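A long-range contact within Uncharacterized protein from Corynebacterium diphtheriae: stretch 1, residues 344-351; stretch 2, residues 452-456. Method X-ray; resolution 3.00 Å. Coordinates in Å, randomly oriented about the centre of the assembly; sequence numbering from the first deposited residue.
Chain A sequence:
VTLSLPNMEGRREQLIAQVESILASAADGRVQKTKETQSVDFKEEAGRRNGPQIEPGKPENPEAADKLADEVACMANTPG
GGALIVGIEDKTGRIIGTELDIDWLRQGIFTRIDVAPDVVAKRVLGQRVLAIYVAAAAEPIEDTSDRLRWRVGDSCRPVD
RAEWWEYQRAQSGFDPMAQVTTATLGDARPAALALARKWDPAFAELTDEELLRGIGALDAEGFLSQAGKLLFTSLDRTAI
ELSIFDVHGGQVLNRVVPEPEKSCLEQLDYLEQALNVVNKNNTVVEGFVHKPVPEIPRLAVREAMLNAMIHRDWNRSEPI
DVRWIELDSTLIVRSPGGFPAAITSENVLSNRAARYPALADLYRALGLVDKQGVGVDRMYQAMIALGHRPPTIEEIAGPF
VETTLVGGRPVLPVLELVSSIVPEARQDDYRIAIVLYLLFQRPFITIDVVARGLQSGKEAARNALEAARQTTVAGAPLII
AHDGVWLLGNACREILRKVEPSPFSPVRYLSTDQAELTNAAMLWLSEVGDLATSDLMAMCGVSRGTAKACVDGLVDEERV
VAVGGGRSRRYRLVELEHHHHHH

Stretch 1 (344-351) TSENVLSN
Stretch 2 452-456: RGLQS

The contact joins two consecutive type I beta turns, T344 to N347 and V348 to N351, to the end of a helix whose last helical residues here are R452 to L454. Each turn is closed by its own backbone hydrogen bond, N347 N to T344 O at 2.8 Å and N351 N to V348 O at 2.8 Å. That leaves the amides of V348 and L349, at the start of the second turn, without an acceptor within their own stretch, and the side chain of Q455 supplies one.

Q455 is the first residue to leave helical phi/psi, with positive phi (60/38); a weak hydrogen bond from Q455 N to R452 O, 3.5 Å, still ties it to the helix. Its CA-to-CB bond points toward the turns, and chi1 -88° (m), chi2 169° (t) and chi3 52° extend the amide to them. OE1 accepts from L349 N at 2.9 Å, with an N-H...O angle of 136°, and from V348 N, also at 2.9 Å but weakly, the angle being 118°. N347 N lies 3.3 Å from the same OE1, yet its angle is too poor for a hydrogen bond; its proton is already used in closing the first turn. Q455 NE2 finds no acceptor in stretch 1: S345 O is 4.3 Å away, and L349 CD1, at 3.5 Å, offers only packing.

The backbones come nearest at S350 and Q455, whose CA atoms are 6.0 Å apart. S350, chi1 60° (p), points toward the helix end and brings CB to 3.1 Å from Q455 O; its OG is 3.5 Å from that oxygen, at an angle too poor for a hydrogen bond. L349 (m, p) also points across, its CB 4.4 Å from L454 O. Water 1 bridges the stretches weakly, donating to E346 O and R452 O, each 3.3 Å from the water oxygen.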

# COMPACT_ATOMS: atom_id res chain seq x y z
N THR A 344 -4.60 -6.85 -13.86
CA THR A 344 -5.89 -6.87 -14.52
C THR A 344 -6.93 -6.19 -13.63
O THR A 344 -6.65 -5.86 -12.48
CB THR A 344 -6.31 -8.34 -14.85
OG1 THR A 344 -7.39 -8.33 -15.80
CG2 THR A 344 -6.75 -9.08 -13.59
N SER A 345 -8.12 -5.97 -14.18
CA SER A 345 -9.20 -5.32 -13.46
C SER A 345 -9.50 -6.03 -12.14
O SER A 345 -10.03 -5.43 -11.20
CB SER A 345 -10.45 -5.29 -14.35
OG SER A 345 -11.48 -4.47 -13.80
N GLU A 346 -9.15 -7.31 -12.07
CA GLU A 346 -9.38 -8.11 -10.86
C GLU A 346 -8.07 -8.50 -10.19
O GLU A 346 -7.96 -9.55 -9.57
CB GLU A 346 -10.15 -9.38 -11.21
CG GLU A 346 -11.50 -9.11 -11.81
CD GLU A 346 -11.83 -10.09 -12.91
OE1 GLU A 346 -11.81 -11.31 -12.65
OE2 GLU A 346 -12.10 -9.63 -14.04
N ASN A 347 -7.08 -7.63 -10.32
CA ASN A 347 -5.78 -7.90 -9.73
C ASN A 347 -5.12 -6.59 -9.35
O ASN A 347 -3.90 -6.50 -9.28
CB ASN A 347 -4.91 -8.64 -10.73
CG ASN A 347 -3.82 -9.42 -10.06
OD1 ASN A 347 -2.96 -8.84 -9.40
ND2 ASN A 347 -3.84 -10.74 -10.21
N VAL A 348 -5.93 -5.58 -9.09
CA VAL A 348 -5.43 -4.27 -8.73
C VAL A 348 -5.32 -4.03 -7.22
O VAL A 348 -4.28 -3.57 -6.74
CB VAL A 348 -6.30 -3.17 -9.35
CG1 VAL A 348 -6.04 -3.09 -10.85
CG2 VAL A 348 -7.77 -3.47 -9.09
N LEU A 349 -6.39 -4.33 -6.48
CA LEU A 349 -6.39 -4.14 -5.02
C LEU A 349 -5.26 -4.87 -4.32
O LEU A 349 -5.02 -4.67 -3.13
CB LEU A 349 -7.72 -4.61 -4.41
CG LEU A 349 -8.89 -3.64 -4.41
CD1 LEU A 349 -9.26 -3.35 -5.85
CD2 LEU A 349 -10.07 -4.22 -3.64
N SER A 350 -4.56 -5.73 -5.06
CA SER A 350 -3.46 -6.51 -4.52
C SER A 350 -2.12 -6.02 -5.06
O SER A 350 -1.08 -6.26 -4.44
CB SER A 350 -3.65 -7.98 -4.88
OG SER A 350 -3.70 -8.16 -6.29
N ASN A 351 -2.15 -5.35 -6.20
CA ASN A 351 -0.92 -4.84 -6.79
C ASN A 351 -0.24 -3.88 -5.83
O ASN A 351 -0.90 -3.27 -4.98
CB ASN A 351 -1.24 -4.11 -8.10
CG ASN A 351 0.00 -3.53 -8.75
OD1 ASN A 351 0.94 -4.26 -9.08
ND2 ASN A 351 0.01 -2.22 -8.95
N ARG A 452 -11.52 -13.99 -3.57
CA ARG A 452 -11.67 -13.30 -4.83
C ARG A 452 -12.10 -11.86 -4.56
O ARG A 452 -11.84 -10.96 -5.36
CB ARG A 452 -12.69 -14.02 -5.70
CG ARG A 452 -12.99 -13.34 -7.02
CD ARG A 452 -13.54 -14.30 -8.10
NE ARG A 452 -14.77 -15.00 -7.72
CZ ARG A 452 -14.81 -16.14 -7.03
NH1 ARG A 452 -15.99 -16.70 -6.74
NH2 ARG A 452 -13.69 -16.74 -6.65
N GLY A 453 -12.73 -11.65 -3.41
CA GLY A 453 -13.17 -10.31 -3.04
C GLY A 453 -12.03 -9.38 -2.67
O GLY A 453 -11.94 -8.27 -3.17
N LEU A 454 -11.16 -9.85 -1.79
CA LEU A 454 -9.99 -9.09 -1.34
C LEU A 454 -8.93 -9.13 -2.41
O LEU A 454 -7.91 -8.44 -2.31
CB LEU A 454 -9.40 -9.71 -0.09
CG LEU A 454 -10.37 -9.88 1.08
CD1 LEU A 454 -9.75 -10.83 2.10
CD2 LEU A 454 -10.69 -8.52 1.69
N GLN A 455 -9.16 -9.95 -3.43
CA GLN A 455 -8.22 -10.11 -4.52
C GLN A 455 -6.89 -10.61 -3.96
O GLN A 455 -5.82 -10.21 -4.43
CB GLN A 455 -8.03 -8.79 -5.27
CG GLN A 455 -9.04 -8.57 -6.40
CD GLN A 455 -9.03 -7.16 -6.97
OE1 GLN A 455 -7.98 -6.63 -7.35
NE2 GLN A 455 -10.20 -6.55 -7.06
N SER A 456 -6.97 -11.49 -2.96
CA SER A 456 -5.77 -12.02 -2.34
C SER A 456 -5.82 -13.54 -2.20
O SER A 456 -6.85 -14.16 -2.47
CB SER A 456 -5.57 -11.39 -0.97
OG SER A 456 -4.26 -11.66 -0.45
O HOH W 1 -10.83 -10.83 -8.52